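Long-range contact in NigD-like protein (Bacteroides vulgatus ATCC 8482, PDB 3K6O), which is of unknown function but is probably exported as a lipoprotein and combines an OB-fold domain with a beta-sandwich domain, as in other NigD-like proteins: residues K109-R121 with L207-D219. Sequence-based numbering, arbitrary orientation.
Sequences KDMWPSDDYLNVR and LTGEDVPGFNPLD
The indole of W112 is the centre of the apolar contact, packed against residues 211-215; its wide ring system can meet V212, P213 and F215 at once. P213 covers one face of it: its CD sits 3.7 Å from the centroid of the six-membered ring, a CH-pi contact over the face, and V212 CA makes a second one over the five-membered ring. A proline suits this place because its compact, puckered ring presents CD-H bonds, slightly polarised by the adjacent N, to the electron-rich indole. N119 CB packs on the opposite face, so the indole is clamped between its own hairpin and the C-terminal chain. With chi1 at 78°, CG of W112 stands between the backbone N and the carbonyl carbon, a torsion that sets the ring between P213 CD and N119 CB. Beyond it, W112 CH2 meets the edge of the F215 ring at CZ (3.6 Å), the two ring planes 48° apart. At the hairpin turn, away from F215, L207 CD2 rests against P113 CG (3.9 Å) and its CD1 against the P113 and S114 backbone.

Charge governs the other end, where arginine's several N-H groups can bind two acids together. R121 turns its NE and NH2 side-on to a single oxygen, D110 OD2, and both bonds are 2.8 Å. Its NH1 crosses to D219 OD1 at 2.8 Å, met from above the carboxylate plane. The bend at chi3 (72°) swings the guanidinium between the two acids, while F215 CE1 lies over one of its faces. D219 is itself steadied, since its OD2 accepts from the backbone N of N216, the N-cap of helix 217-221, and a water links R121 NH1 to D219 O.

One arginine thus probably offsets two carboxylates and ties the C-terminal helix to the 107-125 hairpin of the sandwich domain, while F215, edge-to-face with F60, carries the contact on toward the OB domain.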
ATOM      1  N   LYS A 109       2.189  10.494  -5.541  1.00 34.79           N
ATOM      2  CA  LYS A 109       0.822  10.941  -5.814  1.00 34.59           C
ATOM      3  C   LYS A 109      -0.110  10.705  -4.617  1.00 33.89           C
ATOM      4  O   LYS A 109      -0.965  11.520  -4.346  1.00 34.14           O
ATOM      5  CB  LYS A 109       0.271  10.260  -7.077  1.00 35.61           C
ATOM      6  CG  LYS A 109       0.889  10.758  -8.373  1.00 36.97           C
ATOM      7  CD  LYS A 109      -0.053  10.615  -9.564  1.00 41.92           C
ATOM      8  CE  LYS A 109       0.366  11.521 -10.708  1.00 43.34           C
ATOM      9  NZ  LYS A 109      -0.398  11.262 -11.973  1.00 46.99           N
ATOM     10  N   ASP A 110       0.028   9.584  -3.913  1.00 33.31           N
ATOM     11  CA  ASP A 110      -0.723   9.356  -2.671  1.00 32.38           C
ATOM     12  C   ASP A 110       0.125   8.579  -1.674  1.00 32.00           C
ATOM     13  O   ASP A 110       0.895   7.726  -2.066  1.00 31.38           O
ATOM     14  CB  ASP A 110      -2.002   8.557  -2.928  1.00 32.77           C
ATOM     15  CG  ASP A 110      -3.010   9.321  -3.716  1.00 33.08           C
ATOM     16  OD1 ASP A 110      -3.702  10.152  -3.115  1.00 32.80           O
ATOM     17  OD2 ASP A 110      -3.100   9.102  -4.933  1.00 34.51           O
HETATM   18  N   MSE A 111      -0.005   8.897  -0.392  1.00 31.02           N
HETATM   19  CA  MSE A 111       0.530   8.041   0.640  1.00 32.07           C
HETATM   20  C   MSE A 111      -0.344   8.064   1.868  1.00 31.35           C
HETATM   21  O   MSE A 111      -0.671   9.126   2.361  1.00 31.82           O
HETATM   22  CB  MSE A 111       1.953   8.435   1.026  1.00 32.09           C
HETATM   23  CG  MSE A 111       2.536   7.527   2.191  1.00 34.77           C
HETATM   24 SE   MSE A 111       4.172   8.389   2.890  1.00 39.64          SE
HETATM   25  CE  MSE A 111       5.123   8.200   1.275  1.00 34.93           C
ATOM     26  N   TRP A 112      -0.679   6.884   2.382  1.00 31.17           N
ATOM     27  CA  TRP A 112      -1.449   6.795   3.609  1.00 31.02           C
ATOM     28  C   TRP A 112      -1.235   5.448   4.273  1.00 31.09           C
ATOM     29  O   TRP A 112      -1.067   4.438   3.593  1.00 30.41           O
ATOM     30  CB  TRP A 112      -2.941   7.033   3.340  1.00 30.94           C
ATOM     31  CG  TRP A 112      -3.679   5.862   2.754  1.00 30.61           C
ATOM     32  CD1 TRP A 112      -4.504   5.030   3.406  1.00 30.90           C
ATOM     33  CD2 TRP A 112      -3.658   5.423   1.389  1.00 31.07           C
ATOM     34  NE1 TRP A 112      -5.037   4.108   2.537  1.00 33.29           N
ATOM     35  CE2 TRP A 112      -4.511   4.320   1.293  1.00 29.84           C
ATOM     36  CE3 TRP A 112      -3.006   5.870   0.238  1.00 29.74           C
ATOM     37  CZ2 TRP A 112      -4.717   3.625   0.094  1.00 32.14           C
ATOM     38  CZ3 TRP A 112      -3.230   5.182  -0.973  1.00 32.77           C
ATOM     39  CH2 TRP A 112      -4.082   4.082  -1.030  1.00 31.03           C
ATOM     40  N   PRO A 113      -1.236   5.429   5.605  1.00 31.19           N
ATOM     41  CA  PRO A 113      -1.226   4.161   6.321  1.00 31.60           C
ATOM     42  C   PRO A 113      -2.625   3.627   6.517  1.00 32.55           C
ATOM     43  O   PRO A 113      -3.572   4.394   6.623  1.00 32.68           O
ATOM     44  CB  PRO A 113      -0.633   4.540   7.685  1.00 32.09           C
ATOM     45  CG  PRO A 113      -1.102   5.943   7.916  1.00 32.21           C
ATOM     46  CD  PRO A 113      -1.205   6.588   6.519  1.00 32.24           C
ATOM     47  N   SER A 114      -2.722   2.315   6.579  1.00 32.89           N
ATOM     48  CA  SER A 114      -3.876   1.604   7.043  1.00 33.50           C
ATOM     49  C   SER A 114      -3.403   0.751   8.233  1.00 34.07           C
ATOM     50  O   SER A 114      -2.233   0.813   8.614  1.00 33.80           O
ATOM     51  CB  SER A 114      -4.377   0.683   5.931  1.00 33.67           C
ATOM     52  OG  SER A 114      -3.353  -0.236   5.585  1.00 34.47           O
ATOM     53  N   ASP A 115      -4.282  -0.092   8.765  1.00 34.77           N
ATOM     54  CA  ASP A 115      -3.937  -0.898   9.937  1.00 36.10           C
ATOM     55  C   ASP A 115      -2.705  -1.734   9.685  1.00 35.66           C
ATOM     56  O   ASP A 115      -1.938  -1.940  10.611  1.00 35.85           O
ATOM     57  CB  ASP A 115      -5.100  -1.820  10.386  1.00 36.89           C
ATOM     58  CG  ASP A 115      -4.951  -2.331  11.865  1.00 40.39           C
ATOM     59  OD1 ASP A 115      -4.700  -1.508  12.784  1.00 41.21           O
ATOM     60  OD2 ASP A 115      -5.092  -3.572  12.100  1.00 41.40           O
ATOM     61  N   ASP A 116      -2.533  -2.249   8.464  1.00 34.32           N
ATOM     62  CA  ASP A 116      -1.463  -3.205   8.205  1.00 33.93           C
ATOM     63  C   ASP A 116      -0.401  -2.698   7.259  1.00 31.60           C
ATOM     64  O   ASP A 116       0.665  -3.302   7.218  1.00 29.82           O
ATOM     65  CB  ASP A 116      -1.960  -4.540   7.619  1.00 35.52           C
ATOM     66  CG  ASP A 116      -2.905  -5.293   8.534  1.00 39.55           C
ATOM     67  OD1 ASP A 116      -2.750  -5.287   9.781  1.00 44.51           O
ATOM     68  OD2 ASP A 116      -3.805  -5.928   7.971  1.00 44.77           O
ATOM     69  N   TYR A 117      -0.674  -1.625   6.519  1.00 31.41           N
ATOM     70  CA  TYR A 117       0.237  -1.203   5.435  1.00 30.98           C
ATOM     71  C   TYR A 117       0.476   0.268   5.332  1.00 31.00           C
ATOM     72  O   TYR A 117      -0.373   1.050   5.680  1.00 32.17           O
ATOM     73  CB  TYR A 117      -0.283  -1.636   4.061  1.00 30.57           C
ATOM     74  CG  TYR A 117      -0.715  -3.077   3.933  1.00 30.19           C
ATOM     75  CD1 TYR A 117       0.192  -4.076   3.582  1.00 31.38           C
ATOM     76  CD2 TYR A 117      -2.037  -3.435   4.152  1.00 33.27           C
ATOM     77  CE1 TYR A 117      -0.189  -5.413   3.448  1.00 32.45           C
ATOM     78  CE2 TYR A 117      -2.451  -4.787   4.012  1.00 35.16           C
ATOM     79  CZ  TYR A 117      -1.523  -5.764   3.657  1.00 34.34           C
ATOM     80  OH  TYR A 117      -1.924  -7.075   3.488  1.00 36.92           O
ATOM     81  N   LEU A 118       1.649   0.632   4.835  1.00 30.65           N
ATOM     82  CA  LEU A 118       1.838   1.945   4.244  1.00 30.90           C
ATOM     83  C   LEU A 118       1.588   1.810   2.730  1.00 31.09           C
ATOM     84  O   LEU A 118       2.280   1.080   2.019  1.00 31.32           O
ATOM     85  CB  LEU A 118       3.230   2.481   4.515  1.00 29.25           C
ATOM     86  CG  LEU A 118       3.409   3.924   4.051  1.00 31.49           C
ATOM     87  CD1 LEU A 118       2.639   4.908   4.957  1.00 30.91           C
ATOM     88  CD2 LEU A 118       4.857   4.310   3.983  1.00 28.06           C
ATOM     89  N   ASN A 119       0.584   2.543   2.264  1.00 31.02           N
ATOM     90  CA  ASN A 119       0.103   2.507   0.890  1.00 30.29           C
ATOM     91  C   ASN A 119       0.622   3.710   0.152  1.00 29.99           C
ATOM     92  O   ASN A 119       0.416   4.851   0.568  1.00 30.62           O
ATOM     93  CB  ASN A 119      -1.416   2.496   0.885  1.00 29.43           C
ATOM     94  CG  ASN A 119      -1.962   1.318   1.674  1.00 30.45           C
ATOM     95  OD1 ASN A 119      -1.742   0.148   1.308  1.00 28.81           O
ATOM     96  ND2 ASN A 119      -2.631   1.610   2.809  1.00 31.55           N
ATOM     97  N   VAL A 120       1.284   3.446  -0.963  1.00 29.82           N
ATOM     98  CA  VAL A 120       1.874   4.504  -1.764  1.00 29.97           C
ATOM     99  C   VAL A 120       1.476   4.370  -3.252  1.00 31.29           C
ATOM    100  O   VAL A 120       1.632   3.329  -3.854  1.00 30.71           O
ATOM    101  CB  VAL A 120       3.388   4.476  -1.629  1.00 29.39           C
ATOM    102  CG1 VAL A 120       4.012   5.777  -2.277  1.00 27.95           C
ATOM    103  CG2 VAL A 120       3.782   4.358  -0.148  1.00 28.14           C
ATOM    104  N   ARG A 121       0.950   5.442  -3.824  1.00 32.57           N
ATOM    105  CA  ARG A 121       0.778   5.534  -5.246  1.00 33.54           C
ATOM    106  C   ARG A 121       1.812   6.528  -5.692  1.00 33.75           C
ATOM    107  O   ARG A 121       1.920   7.603  -5.104  1.00 34.01           O
ATOM    108  CB  ARG A 121      -0.620   6.019  -5.617  1.00 34.25           C
ATOM    109  CG  ARG A 121      -0.861   5.986  -7.149  1.00 35.74           C
ATOM    110  CD  ARG A 121      -2.328   6.104  -7.499  1.00 39.02           C
ATOM    111  NE  ARG A 121      -2.731   7.470  -7.239  1.00 41.27           N
ATOM    112  CZ  ARG A 121      -3.532   8.193  -8.000  1.00 43.07           C
ATOM    113  NH1 ARG A 121      -4.101   7.683  -9.090  1.00 46.50           N
ATOM    114  NH2 ARG A 121      -3.777   9.438  -7.642  1.00 44.23           N
ATOM    115  N   LEU A 207      -5.677   5.603  13.519  1.00 29.22           N
ATOM    116  CA  LEU A 207      -6.251   5.988  12.242  1.00 28.88           C
ATOM    117  C   LEU A 207      -7.786   5.979  12.355  1.00 29.79           C
ATOM    118  O   LEU A 207      -8.375   4.957  12.751  1.00 28.47           O
ATOM    119  CB  LEU A 207      -5.815   5.011  11.166  1.00 28.08           C
ATOM    120  CG  LEU A 207      -4.273   4.834  11.110  1.00 29.56           C
ATOM    121  CD1 LEU A 207      -3.873   3.763  10.085  1.00 28.09           C
ATOM    122  CD2 LEU A 207      -3.584   6.151  10.857  1.00 27.26           C
ATOM    123  N   THR A 208      -8.403   7.108  11.996  1.00 29.44           N
ATOM    124  CA  THR A 208      -9.862   7.256  11.976  1.00 29.52           C
ATOM    125  C   THR A 208     -10.476   6.941  10.603  1.00 30.00           C
ATOM    126  O   THR A 208     -11.706   6.815  10.497  1.00 30.22           O
ATOM    127  CB  THR A 208     -10.249   8.690  12.273  1.00 29.95           C
ATOM    128  OG1 THR A 208      -9.715   9.526  11.241  1.00 30.11           O
ATOM    129  CG2 THR A 208      -9.688   9.154  13.617  1.00 30.07           C
ATOM    130  N   GLY A 209      -9.630   6.826   9.567  1.00 29.90           N
ATOM    131  CA  GLY A 209     -10.091   6.709   8.175  1.00 30.02           C
ATOM    132  C   GLY A 209      -9.995   8.018   7.363  1.00 30.55           C
ATOM    133  O   GLY A 209     -10.172   7.997   6.137  1.00 30.50           O
ATOM    134  N   GLU A 210      -9.701   9.136   8.035  1.00 30.43           N
ATOM    135  CA  GLU A 210      -9.626  10.459   7.384  1.00 31.19           C
ATOM    136  C   GLU A 210      -8.385  10.594   6.482  1.00 31.63           C
ATOM    137  O   GLU A 210      -8.346  11.452   5.623  1.00 31.19           O
ATOM    138  CB  GLU A 210      -9.606  11.589   8.426  1.00 30.75           C
ATOM    139  CG  GLU A 210     -10.907  11.837   9.111  1.00 32.76           C
ATOM    140  CD  GLU A 210     -10.766  12.634  10.407  1.00 35.31           C
ATOM    141  OE1 GLU A 210     -10.024  12.174  11.316  1.00 36.83           O
ATOM    142  OE2 GLU A 210     -11.402  13.713  10.513  1.00 35.86           O
ATOM    143  N   ASP A 211      -7.391   9.736   6.681  1.00 31.90           N
ATOM    144  CA  ASP A 211      -6.200   9.752   5.874  1.00 32.39           C
ATOM    145  C   ASP A 211      -6.396   9.092   4.495  1.00 32.36           C
ATOM    146  O   ASP A 211      -5.542   9.260   3.626  1.00 31.32           O
ATOM    147  CB  ASP A 211      -5.071   8.979   6.582  1.00 33.30           C
ATOM    148  CG  ASP A 211      -4.591   9.631   7.871  1.00 33.87           C
ATOM    149  OD1 ASP A 211      -4.865  10.816   8.132  1.00 32.35           O
ATOM    150  OD2 ASP A 211      -3.892   8.918   8.611  1.00 35.96           O
ATOM    151  N   VAL A 212      -7.476   8.324   4.302  1.00 32.06           N
ATOM    152  CA  VAL A 212      -7.625   7.493   3.102  1.00 32.15           C
ATOM    153  C   VAL A 212      -8.080   8.368   1.931  1.00 33.57           C
ATOM    154  O   VAL A 212      -9.101   9.023   2.028  1.00 33.31           O
ATOM    155  CB  VAL A 212      -8.640   6.312   3.334  1.00 32.45           C
ATOM    156  CG1 VAL A 212      -8.797   5.465   2.072  1.00 28.78           C
ATOM    157  CG2 VAL A 212      -8.192   5.438   4.554  1.00 30.29           C
ATOM    158  N   PRO A 213      -7.304   8.405   0.822  1.00 35.31           N
ATOM    159  CA  PRO A 213      -7.754   9.203  -0.324  1.00 36.20           C
ATOM    160  C   PRO A 213      -8.954   8.579  -1.019  1.00 36.58           C
ATOM    161  O   PRO A 213      -9.116   7.382  -0.961  1.00 36.40           O
ATOM    162  CB  PRO A 213      -6.526   9.223  -1.263  1.00 36.17           C
ATOM    163  CG  PRO A 213      -5.507   8.408  -0.632  1.00 36.35           C
ATOM    164  CD  PRO A 213      -6.063   7.678   0.526  1.00 35.18           C
ATOM    165  N   GLY A 214      -9.796   9.397  -1.637  1.00 38.21           N
ATOM    166  CA  GLY A 214     -10.838   8.895  -2.554  1.00 38.96           C
ATOM    167  C   GLY A 214     -10.243   8.577  -3.923  1.00 39.34           C
ATOM    168  O   GLY A 214      -9.361   9.286  -4.403  1.00 39.70           O
ATOM    169  N   PHE A 215     -10.681   7.486  -4.542  1.00 39.87           N
ATOM    170  CA  PHE A 215     -10.186   7.123  -5.885  1.00 39.87           C
ATOM    171  C   PHE A 215     -11.334   6.957  -6.847  1.00 40.07           C
ATOM    172  O   PHE A 215     -12.475   6.783  -6.425  1.00 40.06           O
ATOM    173  CB  PHE A 215      -9.388   5.814  -5.838  1.00 39.70           C
ATOM    174  CG  PHE A 215      -8.152   5.888  -4.996  1.00 39.20           C
ATOM    175  CD1 PHE A 215      -7.046   6.609  -5.428  1.00 39.47           C
ATOM    176  CD2 PHE A 215      -8.079   5.209  -3.784  1.00 39.51           C
ATOM    177  CE1 PHE A 215      -5.900   6.677  -4.650  1.00 40.52           C
ATOM    178  CE2 PHE A 215      -6.945   5.280  -3.007  1.00 38.05           C
ATOM    179  CZ  PHE A 215      -5.854   6.013  -3.442  1.00 39.17           C
ATOM    180  N   ASN A 216     -11.034   6.980  -8.142  1.00 40.54           N
ATOM    181  CA  ASN A 216     -12.052   6.642  -9.143  1.00 41.18           C
ATOM    182  C   ASN A 216     -11.542   5.648 -10.201  1.00 40.51           C
ATOM    183  O   ASN A 216     -10.384   5.243 -10.154  1.00 40.27           O
ATOM    184  CB  ASN A 216     -12.653   7.918  -9.744  1.00 41.68           C
ATOM    185  CG  ASN A 216     -11.622   8.861 -10.261  1.00 44.06           C
ATOM    186  OD1 ASN A 216     -10.655   8.460 -10.923  1.00 46.90           O
ATOM    187  ND2 ASN A 216     -11.826  10.145  -9.989  1.00 48.29           N
ATOM    188  N   PRO A 217     -12.419   5.207 -11.122  1.00 39.94           N
ATOM    189  CA  PRO A 217     -12.003   4.191 -12.093  1.00 39.88           C
ATOM    190  C   PRO A 217     -10.749   4.511 -12.914  1.00 39.79           C
ATOM    191  O   PRO A 217      -9.971   3.610 -13.225  1.00 39.32           O
ATOM    192  CB  PRO A 217     -13.233   4.067 -12.996  1.00 40.13           C
ATOM    193  CG  PRO A 217     -14.372   4.313 -12.036  1.00 40.31           C
ATOM    194  CD  PRO A 217     -13.872   5.456 -11.194  1.00 39.82           C
ATOM    195  N   LEU A 218     -10.544   5.775 -13.261  1.00 40.12           N
ATOM    196  CA  LEU A 218      -9.357   6.143 -14.018  1.00 40.51           C
ATOM    197  C   LEU A 218      -8.116   5.800 -13.227  1.00 39.82           C
ATOM    198  O   LEU A 218      -7.119   5.344 -13.802  1.00 38.49           O
ATOM    199  CB  LEU A 218      -9.362   7.636 -14.400  1.00 41.29           C
ATOM    200  CG  LEU A 218      -8.237   8.102 -15.354  1.00 43.20           C
ATOM    201  CD1 LEU A 218      -8.204   7.290 -16.674  1.00 43.27           C
ATOM    202  CD2 LEU A 218      -8.381   9.592 -15.651  1.00 43.00           C
ATOM    203  N   ASP A 219      -8.194   5.976 -11.900  1.00 40.01           N
ATOM    204  CA  ASP A 219      -7.043   5.702 -11.025  1.00 39.83           C
ATOM    205  C   ASP A 219      -6.650   4.242 -11.163  1.00 39.59           C
ATOM    206  O   ASP A 219      -5.466   3.916 -11.266  1.00 39.57           O
ATOM    207  CB  ASP A 219      -7.346   6.018  -9.547  1.00 40.12           C
ATOM    208  CG  ASP A 219      -7.524   7.506  -9.287  1.00 40.00           C
ATOM    209  OD1 ASP A 219      -6.754   8.315  -9.845  1.00 38.01           O
ATOM    210  OD2 ASP A 219      -8.431   7.858  -8.506  1.00 40.19           O
TER
HETATM  211  O   HOH W   1      -3.488  10.505   3.228  1.00 43.53           O
HETATM  212  O   HOH W   2      -3.053   5.383 -10.863  1.00 44.74           O